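Local structure of calreticulin, putative (Trypanosoma cruzi, 5HCF) at residues L43-D48 with V215-S220; S74-Q79 with K143-Y148; L81-G86 with D112-Q117. The protein probably acts as a chaperone of the endoplasmic reticulum whose globular domain, built on a legume lectin fold, binds both carbohydrates and peptides. All blocks are in the same frame, centred on the assembly; numbering follows the deposited sequence.

Contact 1 of 3, residues L43-D48 with V215-S220; sequences LRLTED and VWQVES
Ser-220 carries OG anti to its backbone N (chi1 -166°), a setting that turns the hydroxyl in to the carbonyl of Leu-45, while in Asp-48 a chi1 of -72° sets CG beside the backbone N; the carboxylate then offers OD1 to the Ser-220 amide. The two segments belong to different sheets of the legume-lectin-like beta sandwich: strand 42-45 lies in one, strand 208-217 in the other, and the contact joins the two sheets where both segments leave their strands for loops. The firm bond is Ser-220 N to Asp-48 OD1, 2.9 Å and fairly straight at 161°; the N-H comes in from above the carboxylate plane. Behind it, CB of Asp-48 rests 3.3 Å from Val-218 O, and CB of Ser-220 packs 3.2 Å from Glu-47 O, each on a backbone carbonyl oxygen of the facing segment. The hydroxyl of Ser-220 has its main partner in Tyr-52 OH on strand 50-62; Leu-45 O, at 2.9 Å from OG, is a weak and unsettled second partner. Tyr-52 also bonds Glu-47 O, and thus serves both segments from the neighbouring strand. Deeper in, Leu-45 meets both a polar and an apolar neighbour. The side chains of Leu-45 and Gln-217 meet at about a right angle, and the amide oxygen of Gln-217 lies against the flank of the leucine, its OE1 3.3 Å from Leu-45 CB. Leu-45 also leans on Val-26 of the adjacent strand, within its own sheet. Farther into the sandwich the leucine reaches Val-215 obliquely, where one methyl of each side chain meets the other, Leu-45 CD1 lying 3.7 Å from Val-215 CG2.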
loop_
_atom_site.group_PDB
_atom_site.type_symbol
_atom_site.label_atom_id
_atom_site.label_comp_id
_atom_site.label_asym_id
_atom_site.label_seq_id
_atom_site.Cartn_x
_atom_site.Cartn_y
_atom_site.Cartn_z
ATOM N N LEU A 43 -12.732 -4.242 4.033
ATOM C CA LEU A 43 -13.087 -4.359 2.625
ATOM C C LEU A 43 -12.656 -5.720 2.095
ATOM O O LEU A 43 -11.466 -6.038 2.060
ATOM C CB LEU A 43 -12.440 -3.235 1.816
ATOM C CG LEU A 43 -12.924 -2.995 0.386
ATOM C CD1 LEU A 43 -12.397 -4.055 -0.547
ATOM C CD2 LEU A 43 -14.442 -2.944 0.343
ATOM N N ARG A 44 -13.629 -6.526 1.695
ATOM C CA ARG A 44 -13.351 -7.892 1.273
ATOM C C ARG A 44 -13.647 -8.097 -0.209
ATOM O O ARG A 44 -14.746 -7.791 -0.683
ATOM C CB ARG A 44 -14.163 -8.878 2.114
ATOM C CG ARG A 44 -13.984 -10.330 1.730
ATOM C CD ARG A 44 -14.824 -11.233 2.623
ATOM N NE ARG A 44 -14.719 -12.633 2.221
ATOM C CZ ARG A 44 -15.446 -13.193 1.259
ATOM N NH1 ARG A 44 -16.351 -12.479 0.604
ATOM N NH2 ARG A 44 -15.272 -14.471 0.959
ATOM N N LEU A 45 -12.660 -8.607 -0.938
ATOM C CA LEU A 45 -12.846 -8.939 -2.342
ATOM C C LEU A 45 -13.478 -10.326 -2.429
ATOM O O LEU A 45 -12.994 -11.271 -1.810
ATOM C CB LEU A 45 -11.518 -8.881 -3.093
ATOM C CG LEU A 45 -10.637 -7.675 -2.761
ATOM C CD1 LEU A 45 -9.588 -7.473 -3.838
ATOM C CD2 LEU A 45 -11.473 -6.416 -2.579
ATOM N N THR A 46 -14.560 -10.435 -3.193
ATOM C CA THR A 46 -15.448 -11.595 -3.115
ATOM C C THR A 46 -15.302 -12.615 -4.237
ATOM O O THR A 46 -15.557 -13.798 -4.028
ATOM C CB THR A 46 -16.926 -11.152 -3.077
ATOM O OG1 THR A 46 -17.253 -10.445 -4.281
ATOM C CG2 THR A 46 -17.176 -10.249 -1.883
ATOM N N GLU A 47 -14.911 -12.169 -5.425
ATOM C CA GLU A 47 -15.010 -13.020 -6.604
ATOM C C GLU A 47 -13.660 -13.446 -7.170
ATOM O O GLU A 47 -12.779 -12.620 -7.411
ATOM C CB GLU A 47 -15.820 -12.305 -7.686
ATOM C CG GLU A 47 -17.277 -12.063 -7.312
ATOM C CD GLU A 47 -18.081 -11.483 -8.458
ATOM O OE1 GLU A 47 -17.822 -10.320 -8.839
ATOM O OE2 GLU A 47 -18.965 -12.193 -8.981
ATOM N N ASP A 48 -13.517 -14.750 -7.386
ATOM C CA ASP A 48 -12.307 -15.323 -7.967
ATOM C C ASP A 48 -12.110 -14.847 -9.396
ATOM O O ASP A 48 -13.080 -14.593 -10.107
ATOM C CB ASP A 48 -12.371 -16.854 -7.947
ATOM C CG ASP A 48 -12.219 -17.425 -6.555
ATOM O OD1 ASP A 48 -11.968 -16.632 -5.621
ATOM O OD2 ASP A 48 -12.349 -18.662 -6.398
ATOM N N VAL A 215 -6.390 -4.042 -8.149
ATOM C CA VAL A 215 -5.675 -5.315 -8.084
ATOM C C VAL A 215 -6.345 -6.402 -8.910
ATOM O O VAL A 215 -7.537 -6.333 -9.198
ATOM C CB VAL A 215 -5.545 -5.830 -6.633
ATOM C CG1 VAL A 215 -4.818 -4.822 -5.777
ATOM C CG2 VAL A 215 -6.914 -6.145 -6.051
ATOM N N TRP A 216 -5.558 -7.402 -9.288
ATOM C CA TRP A 216 -6.066 -8.618 -9.905
ATOM C C TRP A 216 -5.940 -9.766 -8.914
ATOM O O TRP A 216 -4.918 -9.902 -8.247
ATOM C CB TRP A 216 -5.303 -8.931 -11.199
ATOM C CG TRP A 216 -5.352 -10.378 -11.613
ATOM C CD1 TRP A 216 -4.424 -11.343 -11.341
ATOM C CD2 TRP A 216 -6.386 -11.021 -12.367
ATOM N NE1 TRP A 216 -4.812 -12.543 -11.882
ATOM C CE2 TRP A 216 -6.015 -12.374 -12.517
ATOM C CE3 TRP A 216 -7.589 -10.585 -12.932
ATOM C CZ2 TRP A 216 -6.803 -13.292 -13.208
ATOM C CZ3 TRP A 216 -8.369 -11.498 -13.617
ATOM C CH2 TRP A 216 -7.973 -12.836 -13.748
ATOM N N GLN A 217 -6.989 -10.578 -8.806
ATOM C CA GLN A 217 -6.961 -11.743 -7.926
ATOM C C GLN A 217 -7.510 -12.997 -8.593
ATOM O O GLN A 217 -8.629 -13.000 -9.107
ATOM C CB GLN A 217 -7.747 -11.490 -6.635
ATOM C CG GLN A 217 -6.994 -10.715 -5.567
ATOM C CD GLN A 217 -7.650 -10.845 -4.205
ATOM O OE1 GLN A 217 -8.755 -10.366 -3.985
ATOM N NE2 GLN A 217 -6.975 -11.522 -3.290
ATOM N N VAL A 218 -6.708 -14.059 -8.579
ATOM C CA VAL A 218 -7.169 -15.374 -9.005
ATOM C C VAL A 218 -7.984 -15.999 -7.879
ATOM O O VAL A 218 -9.174 -16.270 -8.039
ATOM C CB VAL A 218 -6.012 -16.316 -9.371
ATOM C CG1 VAL A 218 -6.561 -17.691 -9.733
ATOM C CG2 VAL A 218 -5.190 -15.740 -10.520
ATOM N N GLU A 219 -7.330 -16.238 -6.744
ATOM C CA GLU A 219 -8.020 -16.695 -5.541
ATOM C C GLU A 219 -8.401 -15.485 -4.695
ATOM O O GLU A 219 -7.542 -14.863 -4.066
ATOM C CB GLU A 219 -7.146 -17.659 -4.732
ATOM C CG GLU A 219 -6.585 -18.836 -5.536
ATOM C CD GLU A 219 -5.354 -18.470 -6.371
ATOM O OE1 GLU A 219 -4.746 -17.404 -6.131
ATOM O OE2 GLU A 219 -4.990 -19.255 -7.270
ATOM N N SER A 220 -9.685 -15.141 -4.694
ATOM C CA SER A 220 -10.139 -13.945 -3.996
ATOM C C SER A 220 -10.418 -14.219 -2.520
ATOM O O SER A 220 -10.242 -15.340 -2.047
ATOM C CB SER A 220 -11.384 -13.373 -4.678
ATOM O OG SER A 220 -11.655 -12.059 -4.220
#

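Contact 2 of 3, residues S74-Q79 with K143-Y148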
loop_
_atom_site.group_PDB
_atom_site.type_symbol
_atom_site.label_atom_id
_atom_site.label_comp_id
_atom_site.label_asym_id
_atom_site.label_seq_id
_atom_site.Cartn_x
_atom_site.Cartn_y
_atom_site.Cartn_z
ATOM N N SER A 74 -3.571 -2.595 6.077
ATOM C CA SER A 74 -3.403 -4.030 6.266
ATOM C C SER A 74 -4.166 -4.818 5.207
ATOM O O SER A 74 -5.215 -4.382 4.734
ATOM C CB SER A 74 -3.862 -4.447 7.665
ATOM O OG SER A 74 -5.234 -4.147 7.860
ATOM N N VAL A 75 -3.621 -5.971 4.829
ATOM C CA VAL A 75 -4.333 -6.926 3.982
ATOM C C VAL A 75 -4.300 -8.300 4.630
ATOM O O VAL A 75 -3.272 -8.716 5.163
ATOM C CB VAL A 75 -3.719 -7.044 2.581
ATOM C CG1 VAL A 75 -4.780 -7.472 1.578
ATOM C CG2 VAL A 75 -3.094 -5.742 2.175
ATOM N N LYS A 76 -5.419 -9.008 4.569
ATOM C CA LYS A 76 -5.469 -10.370 5.077
ATOM C C LYS A 76 -5.816 -11.319 3.941
ATOM O O LYS A 76 -6.909 -11.251 3.384
ATOM C CB LYS A 76 -6.486 -10.494 6.213
ATOM C CG LYS A 76 -6.560 -11.889 6.817
ATOM C CD LYS A 76 -7.820 -12.095 7.650
ATOM C CE LYS A 76 -7.697 -13.338 8.517
ATOM N NZ LYS A 76 -9.024 -13.881 8.896
ATOM N N HIS A 77 -4.869 -12.179 3.583
ATOM C CA HIS A 77 -5.092 -13.187 2.552
ATOM C C HIS A 77 -5.418 -14.537 3.184
ATOM O O HIS A 77 -4.581 -15.441 3.185
ATOM C CB HIS A 77 -3.862 -13.327 1.654
ATOM C CG HIS A 77 -3.487 -12.068 0.934
ATOM N ND1 HIS A 77 -4.368 -11.373 0.142
ATOM C CD2 HIS A 77 -2.313 -11.392 0.887
ATOM C CE1 HIS A 77 -3.755 -10.314 -0.369
ATOM N NE2 HIS A 77 -2.511 -10.304 0.070
ATOM N N GLU A 78 -6.631 -14.673 3.711
ATOM C CA GLU A 78 -7.037 -15.885 4.424
ATOM C C GLU A 78 -7.424 -17.027 3.486
ATOM O O GLU A 78 -7.614 -18.164 3.923
ATOM C CB GLU A 78 -8.208 -15.574 5.365
ATOM C CG GLU A 78 -9.378 -14.865 4.694
ATOM C CD GLU A 78 -10.669 -14.958 5.496
ATOM O OE1 GLU A 78 -10.609 -14.869 6.741
ATOM O OE2 GLU A 78 -11.746 -15.110 4.880
ATOM N N GLN A 79 -7.514 -16.723 2.197
ATOM C CA GLN A 79 -8.051 -17.661 1.214
ATOM C C GLN A 79 -7.067 -18.693 0.653
ATOM O O GLN A 79 -7.473 -19.553 -0.130
ATOM C CB GLN A 79 -8.679 -16.886 0.054
ATOM C CG GLN A 79 -7.690 -16.144 -0.809
ATOM C CD GLN A 79 -7.528 -14.701 -0.371
ATOM O OE1 GLN A 79 -7.542 -14.395 0.822
ATOM N NE2 GLN A 79 -7.385 -13.803 -1.336
ATOM N N LYS A 143 -2.344 -16.965 6.270
ATOM C CA LYS A 143 -3.715 -16.467 6.270
ATOM C C LYS A 143 -3.933 -15.327 7.268
ATOM O O LYS A 143 -5.049 -14.836 7.421
ATOM C CB LYS A 143 -4.688 -17.610 6.565
ATOM C CG LYS A 143 -4.675 -18.705 5.518
ATOM C CD LYS A 143 -5.605 -19.839 5.897
ATOM C CE LYS A 143 -5.626 -20.906 4.816
ATOM N NZ LYS A 143 -6.856 -21.747 4.882
ATOM N N LEU A 144 -2.869 -14.903 7.940
ATOM C CA LEU A 144 -2.987 -13.876 8.968
ATOM C C LEU A 144 -2.990 -12.456 8.397
ATOM O O LEU A 144 -2.590 -12.226 7.251
ATOM C CB LEU A 144 -1.851 -14.017 9.980
ATOM C CG LEU A 144 -1.759 -15.340 10.738
ATOM C CD1 LEU A 144 -0.421 -15.435 11.444
ATOM C CD2 LEU A 144 -2.902 -15.461 11.732
ATOM N N THR A 145 -3.452 -11.508 9.211
ATOM C CA THR A 145 -3.439 -10.099 8.846
ATOM C C THR A 145 -2.028 -9.530 8.947
ATOM O O THR A 145 -1.342 -9.725 9.948
ATOM C CB THR A 145 -4.380 -9.267 9.743
ATOM O OG1 THR A 145 -5.736 -9.647 9.498
ATOM C CG2 THR A 145 -4.220 -7.773 9.461
ATOM N N HIS A 146 -1.596 -8.831 7.902
ATOM C CA HIS A 146 -0.308 -8.153 7.929
ATOM C C HIS A 146 -0.463 -6.679 7.589
ATOM O O HIS A 146 -1.332 -6.299 6.802
ATOM C CB HIS A 146 0.676 -8.826 6.974
ATOM C CG HIS A 146 0.964 -10.252 7.327
ATOM N ND1 HIS A 146 1.790 -10.605 8.372
ATOM C CD2 HIS A 146 0.534 -11.410 6.776
ATOM C CE1 HIS A 146 1.853 -11.922 8.453
ATOM N NE2 HIS A 146 1.102 -12.435 7.495
ATOM N N VAL A 147 0.380 -5.853 8.200
ATOM C CA VAL A 147 0.299 -4.405 8.042
ATOM C C VAL A 147 1.510 -3.865 7.289
ATOM O O VAL A 147 2.648 -4.242 7.569
ATOM C CB VAL A 147 0.205 -3.698 9.410
ATOM C CG1 VAL A 147 -0.043 -2.201 9.228
ATOM C CG2 VAL A 147 -0.884 -4.333 10.262
ATOM N N TYR A 148 1.261 -2.970 6.340
ATOM C CA TYR A 148 2.338 -2.388 5.551
ATOM C C TYR A 148 2.360 -0.880 5.742
ATOM O O TYR A 148 1.395 -0.187 5.427
ATOM C CB TYR A 148 2.181 -2.757 4.076
ATOM C CG TYR A 148 2.074 -4.251 3.866
ATOM C CD1 TYR A 148 0.858 -4.908 4.014
ATOM C CD2 TYR A 148 3.193 -5.011 3.539
ATOM C CE1 TYR A 148 0.756 -6.271 3.832
ATOM C CE2 TYR A 148 3.101 -6.373 3.354
ATOM C CZ TYR A 148 1.881 -7.000 3.504
ATOM O OH TYR A 148 1.780 -8.359 3.322
#
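Ser-74 to Lys-76 run antiparallel to Thr-145 to Tyr-148, the two short strand axes approaching to 4.8 Å with 154° between their directions, as neighbouring strands in one sheet of the legume-lectin-like beta sandwich. Val-75 and His-146 form the hydrogen-bonded pair: Val-75 N gives to His-146 O at 3.0 Å, and His-146 N returns an almost straight bond (175°) to Val-75 O at 3.2 Å. Ser-74 and Val-147 make the adjoining non-hydrogen-bonded pair, and their side chains share a sheet face with those of Lys-76 and Thr-145. On that face Lys-76 lies across Thr-145. Its CG stands anti to the backbone N (chi1 -178°), and the chain beyond stays extended, crossing the threonine side chain at about a right angle; CB lies 3.5 Å from Thr-145 OG1, and CE comes within 3.2 Å of Lys-143 O. Lys-76 NZ forms a salt bridge with Glu-78 of its own segment, 2.9 Å to OE1, which offers its anti lone pair; Phe-33 adds a cation-pi contact. Thr-145 OG1 bonds Glu-251 of helix 248-260, which covers this face. Past the strand ends the chains stay together: the extended arm of Lys-143 passes the backbone of Glu-78, its CD 3.3 Å from Glu-78 O. The opposite face, with Val-75 and His-146, turns toward the interior of the sandwich at Val-75, which touches Pro-111 of the other sheet. His-146 itself is held at both ring nitrogens, NE2 by Asp-142 and ND1 by Asp-163. The ring of Tyr-148 reaches back beside Val-75, CE1 standing 4.2 Å from Val-75 CG2.

Contact 3 of 3, residues L81-G86 with D112-Q117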
loop_
_atom_site.group_PDB
_atom_site.type_symbol
_atom_site.label_atom_id
_atom_site.label_comp_id
_atom_site.label_asym_id
_atom_site.label_seq_id
_atom_site.Cartn_x
_atom_site.Cartn_y
_atom_site.Cartn_z
ATOM N N LEU A 81 -3.844 -17.596 -0.949
ATOM C CA LEU A 81 -3.575 -16.867 -2.167
ATOM C C LEU A 81 -2.415 -17.523 -2.904
ATOM O O LEU A 81 -1.401 -17.855 -2.296
ATOM C CB LEU A 81 -3.264 -15.403 -1.845
ATOM C CG LEU A 81 -3.022 -14.432 -3.001
ATOM C CD1 LEU A 81 -4.280 -14.266 -3.834
ATOM C CD2 LEU A 81 -2.552 -13.094 -2.466
ATOM N N LYS A 82 -2.589 -17.744 -4.204
ATOM C CA LYS A 82 -1.496 -18.203 -5.060
ATOM C C LYS A 82 -1.119 -17.107 -6.049
ATOM O O LYS A 82 0.063 -16.840 -6.259
ATOM C CB LYS A 82 -1.858 -19.494 -5.802
ATOM C CG LYS A 82 -2.096 -20.679 -4.887
ATOM C CD LYS A 82 -0.804 -21.011 -4.152
ATOM C CE LYS A 82 -0.926 -22.249 -3.287
ATOM N NZ LYS A 82 -0.238 -23.397 -3.946
ATOM N N CYS A 83 -2.118 -16.459 -6.637
ATOM C CA CYS A 83 -1.869 -15.302 -7.489
ATOM C C CYS A 83 -2.882 -14.201 -7.182
ATOM O O CYS A 83 -4.087 -14.384 -7.364
ATOM C CB CYS A 83 -1.922 -15.681 -8.976
ATOM S SG CYS A 83 -1.488 -14.319 -10.111
ATOM N N GLY A 84 -2.389 -13.070 -6.689
ATOM C CA GLY A 84 -3.235 -11.910 -6.474
ATOM C C GLY A 84 -2.545 -10.753 -5.778
ATOM O O GLY A 84 -1.589 -10.941 -5.029
ATOM N N GLY A 85 -3.049 -9.548 -6.007
ATOM C CA GLY A 85 -2.461 -8.358 -5.423
ATOM C C GLY A 85 -3.155 -7.935 -4.143
ATOM O O GLY A 85 -4.318 -8.272 -3.912
ATOM N N GLY A 86 -2.439 -7.189 -3.309
ATOM C CA GLY A 86 -3.000 -6.655 -2.081
ATOM C C GLY A 86 -2.400 -5.296 -1.783
ATOM O O GLY A 86 -2.188 -4.930 -0.627
ATOM N N ASP A 112 2.252 -8.244 -3.243
ATOM C CA ASP A 112 1.814 -8.775 -4.529
ATOM C C ASP A 112 2.454 -10.139 -4.734
ATOM O O ASP A 112 3.645 -10.317 -4.506
ATOM C CB ASP A 112 2.176 -7.824 -5.675
ATOM C CG ASP A 112 1.557 -8.241 -7.002
ATOM O OD1 ASP A 112 0.633 -9.086 -7.003
ATOM O OD2 ASP A 112 1.992 -7.718 -8.048
ATOM N N ARG A 113 1.650 -11.115 -5.138
ATOM C CA ARG A 113 2.152 -12.470 -5.323
ATOM C C ARG A 113 1.452 -13.204 -6.464
ATOM O O ARG A 113 0.244 -13.049 -6.683
ATOM C CB ARG A 113 1.994 -13.259 -4.019
ATOM C CG ARG A 113 2.323 -14.741 -4.120
ATOM C CD ARG A 113 1.129 -15.595 -3.713
ATOM N NE ARG A 113 0.873 -15.549 -2.273
ATOM C CZ ARG A 113 1.104 -16.556 -1.432
ATOM N NH1 ARG A 113 1.600 -17.705 -1.882
ATOM N NH2 ARG A 113 0.831 -16.419 -0.140
ATOM N N CYS A 114 2.227 -14.008 -7.186
ATOM C CA CYS A 114 1.706 -14.840 -8.259
ATOM C C CYS A 114 2.689 -15.980 -8.505
ATOM O O CYS A 114 3.771 -15.770 -9.054
ATOM C CB CYS A 114 1.486 -14.017 -9.529
ATOM S SG CYS A 114 0.401 -14.791 -10.743
ATOM N N GLY A 115 2.314 -17.187 -8.099
ATOM C CA GLY A 115 3.210 -18.324 -8.182
ATOM C C GLY A 115 4.354 -18.189 -7.198
ATOM O O GLY A 115 4.152 -17.812 -6.044
ATOM N N SER A 116 5.565 -18.487 -7.656
ATOM C CA SER A 116 6.749 -18.402 -6.805
ATOM C C SER A 116 7.257 -16.966 -6.723
ATOM O O SER A 116 8.278 -16.681 -6.100
ATOM C CB SER A 116 7.843 -19.336 -7.316
ATOM O OG SER A 116 8.175 -19.023 -8.656
ATOM N N GLN A 117 6.523 -16.068 -7.363
ATOM C CA GLN A 117 6.839 -14.649 -7.367
ATOM C C GLN A 117 6.174 -13.931 -6.185
ATOM O O GLN A 117 4.966 -14.051 -5.973
ATOM C CB GLN A 117 6.396 -14.039 -8.700
ATOM C CG GLN A 117 6.701 -12.568 -8.864
ATOM C CD GLN A 117 6.109 -12.007 -10.140
ATOM O OE1 GLN A 117 5.027 -11.415 -10.128
ATOM N NE2 GLN A 117 6.818 -12.192 -11.254
#
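The carbonyl oxygen of Lys-82 is met by two groups: Gly-115 N hydrogen-bonds to it at 2.9 Å, and the CA-H of Cys-114 makes a bent contact, CA 3.3 Å from Lys-82 O. This joins the start of strand 83-91 to the type II' turn from Cys-114 to Gln-117, in which Gly-115 takes a positive phi. Next along the antiparallel pair, Cys-83 and Cys-114 face each other at a non-hydrogen-bonded position, and with each SG anti to its backbone N the sulfurs join in a cross-strand disulfide of 2.0 Å, chi3 -89°. Gly-84 and Arg-113 form the hydrogen-bonded pair beyond it; Arg-113 N gives to Gly-84 O at 3.2 Å. On the face opposite the disulfide the bent arginine, in one of its two modelled conformers, lays a guanidinium face over Leu-81 O without bonding it. Asp-112, on the disulfide side, directs OD1 to within 3.5 Å of Gly-85 CA, while OD2 bonds His-121; a bound acetic acid, probably from the crystallisation liquor, lies close to the Asp-112 side chain. In mammalian calreticulin the equivalent disulfide borders the sugar-binding site, so the disulfide probably helps fix the backbone at the rim of such a surface.

How the contacts relate
Contact 2 is the most buried of the three; contacts 1 and 3 are partly buried and run out into loops. Contact 2 pairs neighbours within one sheet, contact 3 does the same in the other, and contact 1 bridges the two. Their chemistry follows: backbone pairing under a helix in contact 2, with a lysine-glutamate bridge within segment 74-79, backbone pairing with a disulfide in contact 3, and side-chain packing with one firm carboxylate bond in contact 1. Glu-219 ties them together, its OE1 taking Cys-83 N of contact 3 and its carbonyl probably bonding Gln-79 of contact 2. Contacts 2 and 3 meet across the sandwich, where Val-75 packs on Gly-86.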